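Local atomic coordinates of putative NADH dehydrogenase/NAD(P)H nitroreductase (Parabacteroides distasonis, PDB entry 3M5K), a protein that binds flavin mononucleotide and probably serves as an FMN-dependent oxidoreductase of the nitroreductase family. Residues R47-E51 with I88-N92; T77-I81 with N145-G150; V82-I88 with H140-V146. Where two conformers were deposited one is given. Residues are numbered along the deposited sequence.

Contact 1. Residues R47-E51 with I88-N92; sequences RRPWE and IKSSN
Where strand 50-55, outermost within this chain, begins in the antiparallel nitroreductase sheet, a neighbouring loop can be tied to it through water, as residues 47-51 and 88-92 exemplify. No direct hydrogen bond joins them; together they bury 239 Å². In 47-51, Arg48 adopts a left-handed conformation (phi/psi 60/57), Pro49 follows at -85/16, and Trp50 and Glu51 are extended as the strand starts. Trp50 turns away from 88-92, toward helix 94-111. Across from them, Ile88 (-76/-42) and Lys89 (-69/-37) have helix-like angles in a loop, where Asp86 OD1 accepts from both backbone nitrogens. Lys89 sets the register, its CA 5.6 Å from Pro49 CA. Its O lies 3.7 Å from Arg47 CG, and its CB 4.0 Å from Pro49 CB. With chi1 m and the other torsions t, the lysine stretches along 47-51, and NZ donates to water 1 at 2.9 Å and water 2 at 2.8 Å. Water 1 donates to Arg48 O at 2.9 Å. Water 2, with more acceptors in reach than protons, lies 2.8 Å from Glu51 OE2 and 3.1 Å from Trp50 O. It thus links lysine and glutamate indirectly, Glu51 OE2 and Lys89 NZ being 4.2 Å apart, beyond a salt bridge. Glu51 OE1 accepts from His168 of the second subunit, at the dimer interface. Ser90 then extends (-151/80) and packs on Pro49, which also touches Trp94 and the FMN-binding Ser43. Pro49 thus stands between loop and flavin site, its CB meeting Ser90 CB at 3.8 Å.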
loop_
_atom_site.group_PDB
_atom_site.type_symbol
_atom_site.label_atom_id
_atom_site.label_comp_id
_atom_site.label_asym_id
_atom_site.label_seq_id
_atom_site.Cartn_x
_atom_site.Cartn_y
_atom_site.Cartn_z
ATOM N N ARG A 47 -9.656 -9.446 -7.544
ATOM C CA ARG A 47 -9.352 -10.867 -7.279
ATOM C C ARG A 47 -9.273 -11.184 -5.789
ATOM O O ARG A 47 -9.652 -12.292 -5.346
ATOM C CB ARG A 47 -8.027 -11.279 -7.913
ATOM C CG ARG A 47 -7.929 -11.104 -9.391
ATOM C CD ARG A 47 -8.791 -12.043 -10.146
ATOM N NE ARG A 47 -8.509 -11.921 -11.574
ATOM C CZ ARG A 47 -9.033 -12.685 -12.526
ATOM N NH1 ARG A 47 -9.887 -13.667 -12.223
ATOM N NH2 ARG A 47 -8.697 -12.467 -13.795
ATOM N N ARG A 48 -8.799 -10.203 -5.016
ATOM C CA ARG A 48 -8.634 -10.335 -3.576
ATOM C C ARG A 48 -7.676 -11.480 -3.195
ATOM O O ARG A 48 -8.047 -12.415 -2.440
ATOM C CB ARG A 48 -9.974 -10.468 -2.873
ATOM C CG ARG A 48 -10.982 -9.386 -3.296
ATOM C CD ARG A 48 -12.304 -9.552 -2.637
ATOM N NE ARG A 48 -13.255 -8.622 -3.241
ATOM C CZ ARG A 48 -14.529 -8.523 -2.896
ATOM N NH1 ARG A 48 -15.033 -9.267 -1.913
ATOM N NH2 ARG A 48 -15.299 -7.653 -3.525
ATOM N N PRO A 49 -6.457 -11.404 -3.708
ATOM C CA PRO A 49 -5.550 -12.557 -3.608
ATOM C C PRO A 49 -4.749 -12.670 -2.307
ATOM O O PRO A 49 -3.780 -13.411 -2.248
ATOM C CB PRO A 49 -4.624 -12.345 -4.797
ATOM C CG PRO A 49 -4.472 -10.833 -4.825
ATOM C CD PRO A 49 -5.842 -10.288 -4.468
ATOM N N TRP A 50 -5.151 -11.942 -1.282
ATOM C CA TRP A 50 -4.442 -11.908 -0.031
ATOM C C TRP A 50 -4.869 -13.034 0.940
ATOM O O TRP A 50 -5.991 -13.532 0.895
ATOM C CB TRP A 50 -4.616 -10.551 0.633
ATOM C CG TRP A 50 -6.038 -10.000 0.534
ATOM C CD1 TRP A 50 -7.167 -10.522 1.075
ATOM C CD2 TRP A 50 -6.447 -8.857 -0.226
ATOM N NE1 TRP A 50 -8.260 -9.751 0.735
ATOM C CE2 TRP A 50 -7.830 -8.723 -0.069
ATOM C CE3 TRP A 50 -5.760 -7.920 -1.010
ATOM C CZ2 TRP A 50 -8.541 -7.676 -0.646
ATOM C CZ3 TRP A 50 -6.479 -6.886 -1.587
ATOM C CH2 TRP A 50 -7.843 -6.774 -1.386
ATOM N N GLU A 51 -3.938 -13.395 1.808
ATOM C CA GLU A 51 -4.136 -14.377 2.898
ATOM C C GLU A 51 -3.343 -13.831 4.076
ATOM O O GLU A 51 -2.203 -13.393 3.902
ATOM C CB GLU A 51 -3.601 -15.760 2.518
ATOM C CG GLU A 51 -4.240 -16.396 1.290
ATOM C CD GLU A 51 -5.649 -16.923 1.528
ATOM O OE1 GLU A 51 -6.060 -17.063 2.704
ATOM O OE2 GLU A 51 -6.343 -17.181 0.522
ATOM N N ILE A 88 -1.684 -18.007 -7.817
ATOM C CA ILE A 88 -2.649 -18.522 -8.794
ATOM C C ILE A 88 -3.792 -17.501 -9.060
ATOM O O ILE A 88 -4.187 -17.322 -10.200
ATOM C CB ILE A 88 -3.240 -19.859 -8.344
ATOM C CG1 ILE A 88 -2.183 -20.941 -8.391
ATOM C CG2 ILE A 88 -4.423 -20.311 -9.210
ATOM C CD1 ILE A 88 -2.665 -22.269 -7.677
ATOM N N LYS A 89 -4.297 -16.853 -8.020
ATOM C CA LYS A 89 -5.401 -15.893 -8.142
ATOM C C LYS A 89 -4.950 -14.646 -8.882
ATOM O O LYS A 89 -5.705 -14.087 -9.659
ATOM C CB LYS A 89 -5.957 -15.524 -6.781
ATOM C CG LYS A 89 -6.791 -16.643 -6.095
ATOM C CD LYS A 89 -7.371 -16.165 -4.811
ATOM C CE LYS A 89 -8.234 -17.214 -4.100
ATOM N NZ LYS A 89 -8.820 -16.622 -2.841
ATOM N N SER A 90 -3.722 -14.201 -8.654
ATOM C CA SER A 90 -3.233 -12.972 -9.316
ATOM C C SER A 90 -1.735 -12.986 -9.520
ATOM O O SER A 90 -0.994 -12.377 -8.757
ATOM C CB SER A 90 -3.689 -11.774 -8.487
ATOM O OG SER A 90 -3.356 -10.545 -9.097
ATOM N N SER A 91 -1.266 -13.673 -10.563
ATOM C CA SER A 91 0.171 -13.854 -10.703
ATOM C C SER A 91 0.897 -12.547 -11.030
ATOM O O SER A 91 2.052 -12.398 -10.669
ATOM C CB SER A 91 0.521 -14.926 -11.726
ATOM O OG SER A 91 0.181 -14.479 -12.984
ATOM N N ASN A 92 0.198 -11.587 -11.638
ATOM C CA ASN A 92 0.792 -10.286 -11.992
ATOM C C ASN A 92 0.421 -9.080 -11.111
ATOM O O ASN A 92 0.816 -7.945 -11.418
ATOM C CB ASN A 92 0.473 -9.966 -13.452
ATOM C CG ASN A 92 1.129 -10.930 -14.407
ATOM O OD1 ASN A 92 2.343 -11.171 -14.336
ATOM N ND2 ASN A 92 0.334 -11.493 -15.301
HETATM O O HOH W 1 -10.324 -14.126 -3.041
HETATM O O HOH W 2 -6.830 -15.264 -1.484
#

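Contact 2. Residues T77-I81 with N145-G150; sequences TRQAI and NVIPVG
Gln79 lays its side chain over Val149, CG 3.4 Å from Val149 CG2, at one end of an antiparallel ladder between the two inner strands of the nitroreductase sheet. Strand segments 79-81 and 145-150 approach to 4.4 Å with N-to-C directions 143° apart, so the pair is strongly twisted. Ile81 and Ile147 form a hydrogen-bonded pair (CA-CA 5.0 Å): Ile81 N donates to Ile147 O at 2.9 Å, and Ile147 N to Ile81 O at 2.8 Å. Next comes the non-hydrogen-bonded pair Ala80-Pro148, only 4.0 Å between CA atoms. Proline breaks no bond to this partner strand, because at a non-hydrogen-bonded pair its nitrogen points the other way. Ala80 CB also rests 3.9 Å from Val146 CG1. Gln79, Ile81, Ile147 and Val149 share the other face; helix 28-39 packs on Ile81 and Val149, helix 94-111 on Ile81 and Ile147.

Toward Gly150 the strands diverge, and side chains replace backbone. Val149 N still reaches Gln79 O at 3.2 Å, but Gln79 N is 4.6 Å from Val149 O. With chi1 p and chi2 m, Gln79 curls so that its amide serves that carbonyl instead, while OE1 accepts from Val26 N. Thr77 (chi1 t) completes the end: its OG1 lies 2.7 Å from Val149 O, to which Gln79 NE2 donates at 3.0 Å.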
loop_
_atom_site.group_PDB
_atom_site.type_symbol
_atom_site.label_atom_id
_atom_site.label_comp_id
_atom_site.label_asym_id
_atom_site.label_seq_id
_atom_site.Cartn_x
_atom_site.Cartn_y
_atom_site.Cartn_z
ATOM N N THR A 77 7.866 -9.961 20.632
ATOM C CA THR A 77 6.435 -9.726 20.556
ATOM C C THR A 77 5.682 -11.016 20.758
ATOM O O THR A 77 6.241 -12.085 20.571
ATOM C CB THR A 77 6.036 -9.103 19.178
ATOM O OG1 THR A 77 4.618 -8.884 19.154
ATOM C CG2 THR A 77 6.480 -9.998 17.993
ATOM N N ARG A 78 4.407 -10.905 21.131
ATOM C CA ARG A 78 3.560 -12.067 21.301
ATOM C C ARG A 78 2.746 -12.343 20.049
ATOM O O ARG A 78 2.084 -13.370 19.959
ATOM C CB ARG A 78 2.627 -11.879 22.504
ATOM C CG ARG A 78 3.356 -11.790 23.846
ATOM C CD ARG A 78 2.385 -11.655 24.989
ATOM N NE ARG A 78 3.085 -11.659 26.281
ATOM C CZ ARG A 78 3.565 -12.749 26.888
ATOM N NH1 ARG A 78 3.415 -13.968 26.365
ATOM N NH2 ARG A 78 4.192 -12.627 28.056
ATOM N N GLN A 79 2.769 -11.422 19.084
ATOM C CA GLN A 79 1.964 -11.596 17.883
ATOM C C GLN A 79 2.544 -10.870 16.665
ATOM O O GLN A 79 3.114 -9.767 16.763
ATOM C CB GLN A 79 0.496 -11.160 18.103
ATOM C CG GLN A 79 0.323 -9.688 18.513
ATOM C CD GLN A 79 0.559 -9.460 19.988
ATOM O OE1 GLN A 79 -0.105 -10.090 20.809
ATOM N NE2 GLN A 79 1.485 -8.565 20.341
ATOM N N ALA A 80 2.383 -11.522 15.523
ATOM C CA ALA A 80 2.751 -10.957 14.229
ATOM C C ALA A 80 1.730 -11.411 13.204
ATOM O O ALA A 80 1.136 -12.486 13.323
ATOM C CB ALA A 80 4.154 -11.410 13.822
ATOM N N ILE A 81 1.577 -10.601 12.164
ATOM C CA ILE A 81 0.739 -10.944 11.040
ATOM C C ILE A 81 1.588 -11.047 9.767
ATOM O O ILE A 81 2.353 -10.134 9.432
ATOM C CB ILE A 81 -0.384 -9.906 10.825
ATOM C CG1 ILE A 81 -1.269 -9.836 12.088
ATOM C CG2 ILE A 81 -1.213 -10.269 9.585
ATOM C CD1 ILE A 81 -2.255 -8.645 12.123
ATOM N N ASN A 145 5.549 -10.332 3.634
ATOM C CA ASN A 145 6.167 -9.684 4.806
ATOM C C ASN A 145 5.817 -10.394 6.102
ATOM O O ASN A 145 4.942 -11.238 6.126
ATOM C CB ASN A 145 5.784 -8.185 4.863
ATOM C CG ASN A 145 4.280 -7.944 4.816
ATOM O OD1 ASN A 145 3.487 -8.743 5.324
ATOM N ND2 ASN A 145 3.874 -6.845 4.171
ATOM N N VAL A 146 6.532 -10.048 7.174
ATOM C CA VAL A 146 6.086 -10.324 8.523
ATOM C C VAL A 146 5.901 -8.998 9.221
ATOM O O VAL A 146 6.796 -8.135 9.209
ATOM C CB VAL A 146 7.095 -11.239 9.339
ATOM C CG1 VAL A 146 6.488 -11.559 10.743
ATOM C CG2 VAL A 146 7.477 -12.508 8.527
ATOM N N ILE A 147 4.754 -8.825 9.848
ATOM C CA ILE A 147 4.432 -7.560 10.529
ATOM C C ILE A 147 4.226 -7.845 12.027
ATOM O O ILE A 147 3.145 -8.221 12.449
ATOM C CB ILE A 147 3.155 -6.845 9.933
ATOM C CG1 ILE A 147 3.311 -6.658 8.395
ATOM C CG2 ILE A 147 2.888 -5.518 10.651
ATOM C CD1 ILE A 147 2.124 -6.009 7.696
ATOM N N PRO A 148 5.296 -7.666 12.816
ATOM C CA PRO A 148 5.094 -7.728 14.259
ATOM C C PRO A 148 4.205 -6.566 14.683
ATOM O O PRO A 148 4.268 -5.473 14.100
ATOM C CB PRO A 148 6.495 -7.593 14.846
ATOM C CG PRO A 148 7.453 -7.648 13.697
ATOM C CD PRO A 148 6.686 -7.380 12.438
ATOM N N VAL A 149 3.371 -6.816 15.670
ATOM C CA VAL A 149 2.541 -5.775 16.242
ATOM C C VAL A 149 2.658 -5.851 17.761
ATOM O O VAL A 149 3.037 -6.882 18.334
ATOM C CB VAL A 149 1.052 -5.868 15.814
ATOM C CG1 VAL A 149 0.875 -5.530 14.337
ATOM C CG2 VAL A 149 0.485 -7.249 16.111
ATOM N N GLY A 150 2.386 -4.720 18.389
ATOM C CA GLY A 150 2.340 -4.611 19.848
ATOM C C GLY A 150 2.075 -3.184 20.304
ATOM O O GLY A 150 2.052 -2.255 19.499
#

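Contact 3. Residues V82-I88 with H140-V146; sequences VVCGDTI and HIMPLNV
A beta bulge shows how one extra residue reshapes an antiparallel pair. Strands 82-86 and 141-146 have N-to-C directions 146° apart, axes approaching to 4.4 Å, and CA neighbours step from Asp86-Ile141, Gly85-Met142 and Cys84-Pro143 to Val82-Val146, with Leu144 (phi/psi -82/-45) in excess. Val82 (chi1 t) wedges between Pro143 and Val146: CG1 is 4.1 Å from Pro143 CB, CG2 4.0 Å from Val146 CG2. Ile141 (m, m) spreads over its neighbours, CG2 3.5 Å from Cys84 CB and CD1 3.7 Å from Asp86 CB. Gly85 presents no bump beside Met142, a selenomethionine reaching toward helices 94-111 and 125-135. Ile88 CD1 packs against His140 CB at 3.5 Å. Paired 2.8 Å bonds, Gly85 N to Met142 O and Met142 N to Gly85 O, fix the regular part; Leu144 N meets Val83 O at 2.8 Å and Thr87 N meets His140 O at 2.9 Å. Opposite the bulge, Val83 N donates to Asn145 OD1 at 3.3 Å, implying that a side-chain amide, whose ND2 is bonded to Ser102, makes good the interrupted ladder.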
loop_
_atom_site.group_PDB
_atom_site.type_symbol
_atom_site.label_atom_id
_atom_site.label_comp_id
_atom_site.label_asym_id
_atom_site.label_seq_id
_atom_site.Cartn_x
_atom_site.Cartn_y
_atom_site.Cartn_z
ATOM N N VAL A 82 1.437 -12.162 9.072
ATOM C CA VAL A 82 2.133 -12.415 7.797
ATOM C C VAL A 82 1.156 -12.238 6.640
ATOM O O VAL A 82 0.154 -12.963 6.551
ATOM C CB VAL A 82 2.771 -13.835 7.792
ATOM C CG1 VAL A 82 3.488 -14.142 6.461
ATOM C CG2 VAL A 82 3.775 -13.950 9.015
ATOM N N VAL A 83 1.404 -11.220 5.809
ATOM C CA VAL A 83 0.580 -10.984 4.643
ATOM C C VAL A 83 1.156 -11.771 3.473
ATOM O O VAL A 83 2.324 -11.621 3.149
ATOM C CB VAL A 83 0.439 -9.461 4.305
ATOM C CG1 VAL A 83 -0.518 -9.279 3.080
ATOM C CG2 VAL A 83 -0.004 -8.657 5.570
ATOM N N CYS A 84 0.302 -12.593 2.846
ATOM C CA CYS A 84 0.666 -13.459 1.739
ATOM C C CYS A 84 -0.187 -13.182 0.503
ATOM O O CYS A 84 -1.313 -12.692 0.622
ATOM C CB CYS A 84 0.476 -14.928 2.123
ATOM S SG CYS A 84 1.376 -15.466 3.605
ATOM N N GLY A 85 0.347 -13.522 -0.667
ATOM C CA GLY A 85 -0.425 -13.455 -1.881
ATOM C C GLY A 85 -0.578 -14.805 -2.518
ATOM O O GLY A 85 0.309 -15.686 -2.423
ATOM N N ASP A 86 -1.764 -15.023 -3.070
ATOM C CA ASP A 86 -2.030 -16.233 -3.815
ATOM C C ASP A 86 -1.660 -15.992 -5.286
ATOM O O ASP A 86 -2.339 -15.263 -6.030
ATOM C CB ASP A 86 -3.498 -16.667 -3.632
ATOM C CG ASP A 86 -3.823 -17.985 -4.332
ATOM O OD1 ASP A 86 -3.219 -18.278 -5.367
ATOM O OD2 ASP A 86 -4.723 -18.707 -3.855
ATOM N N THR A 87 -0.606 -16.657 -5.723
ATOM C CA THR A 87 -0.004 -16.399 -7.041
ATOM C C THR A 87 -0.794 -17.084 -8.158
ATOM O O THR A 87 -0.592 -16.768 -9.328
ATOM C CB THR A 87 1.465 -16.855 -7.094
ATOM O OG1 THR A 87 1.507 -18.263 -6.848
ATOM C CG2 THR A 87 2.303 -16.111 -6.016
ATOM N N ILE A 88 -1.684 -18.007 -7.817
ATOM C CA ILE A 88 -2.649 -18.522 -8.794
ATOM C C ILE A 88 -3.792 -17.501 -9.060
ATOM O O ILE A 88 -4.187 -17.322 -10.200
ATOM C CB ILE A 88 -3.240 -19.859 -8.344
ATOM C CG1 ILE A 88 -2.183 -20.941 -8.391
ATOM C CG2 ILE A 88 -4.423 -20.311 -9.210
ATOM C CD1 ILE A 88 -2.665 -22.269 -7.677
ATOM N N HIS A 140 1.762 -22.227 -3.919
ATOM C CA HIS A 140 1.052 -21.095 -4.592
ATOM C C HIS A 140 0.768 -19.882 -3.674
ATOM O O HIS A 140 0.140 -18.888 -4.107
ATOM C CB HIS A 140 -0.232 -21.594 -5.257
ATOM C CG HIS A 140 -1.343 -21.851 -4.304
ATOM N ND1 HIS A 140 -1.438 -23.018 -3.565
ATOM C CD2 HIS A 140 -2.408 -21.102 -3.956
ATOM C CE1 HIS A 140 -2.510 -22.963 -2.800
ATOM N NE2 HIS A 140 -3.120 -21.809 -3.016
ATOM N N ILE A 141 1.211 -19.951 -2.425
ATOM C CA ILE A 141 1.059 -18.873 -1.446
ATOM C C ILE A 141 2.435 -18.270 -1.179
ATOM O O ILE A 141 3.359 -18.971 -0.735
ATOM C CB ILE A 141 0.376 -19.369 -0.145
ATOM C CG1 ILE A 141 -1.020 -19.953 -0.465
ATOM C CG2 ILE A 141 0.365 -18.239 0.901
ATOM C CD1 ILE A 141 -2.059 -18.960 -1.053
HETATM N N MSE A 142 2.593 -16.986 -1.500
HETATM C CA MSE A 142 3.873 -16.272 -1.325
HETATM C C MSE A 142 3.800 -15.300 -0.160
HETATM O O MSE A 142 2.982 -14.381 -0.161
HETATM C CB MSE A 142 4.220 -15.488 -2.590
HETATM C CG MSE A 142 5.501 -14.665 -2.500
HETATM SE SE MSE A 142 7.075 -15.733 -2.073
HETATM C CE MSE A 142 6.789 -17.059 -3.513
ATOM N N PRO A 143 4.675 -15.474 0.841
ATOM C CA PRO A 143 4.708 -14.465 1.900
ATOM C C PRO A 143 5.384 -13.142 1.492
ATOM O O PRO A 143 6.534 -13.137 1.016
ATOM C CB PRO A 143 5.493 -15.154 3.021
ATOM C CG PRO A 143 6.433 -16.109 2.261
ATOM C CD PRO A 143 5.633 -16.594 1.100
ATOM N N LEU A 144 4.638 -12.034 1.651
ATOM C CA LEU A 144 5.148 -10.718 1.285
ATOM C C LEU A 144 6.036 -10.182 2.416
ATOM O O LEU A 144 7.095 -9.612 2.178
ATOM C CB LEU A 144 4.018 -9.705 1.030
ATOM C CG LEU A 144 4.512 -8.287 0.643
ATOM C CD1 LEU A 144 5.416 -8.317 -0.640
ATOM C CD2 LEU A 144 3.258 -7.376 0.444
ATOM N N ASN A 145 5.549 -10.332 3.634
ATOM C CA ASN A 145 6.167 -9.684 4.806
ATOM C C ASN A 145 5.817 -10.394 6.102
ATOM O O ASN A 145 4.942 -11.238 6.126
ATOM C CB ASN A 145 5.784 -8.185 4.863
ATOM C CG ASN A 145 4.280 -7.944 4.816
ATOM O OD1 ASN A 145 3.487 -8.743 5.324
ATOM N ND2 ASN A 145 3.874 -6.845 4.171
ATOM N N VAL A 146 6.532 -10.048 7.174
ATOM C CA VAL A 146 6.086 -10.324 8.523
ATOM C C VAL A 146 5.901 -8.998 9.221
ATOM O O VAL A 146 6.796 -8.135 9.209
ATOM C CB VAL A 146 7.095 -11.239 9.339
ATOM C CG1 VAL A 146 6.488 -11.559 10.743
ATOM C CG2 VAL A 146 7.477 -12.508 8.527
#

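The three contacts trace one principle: a single sheet, ordered 50-55, 79-86, 141-150, 115-120, is assembled from distant parts of the chain. Contacts 2 and 3 are successive lengths of the same two inner strands, centres about 15 Å apart, with contact 3 on the inner side in sequence and Asn145 and Val146 shared. Contact 1, about 9 Å from contact 3 and about 22 Å from contact 2 between centres, lies where strand 50-55 joins 79-86; its segments alternate with theirs. Contacts 1 and 3 share Ile88 and both touch the second subunit; no other chain touches contact 2. The sheet thus runs from the subunit's buried middle to the dimer partner.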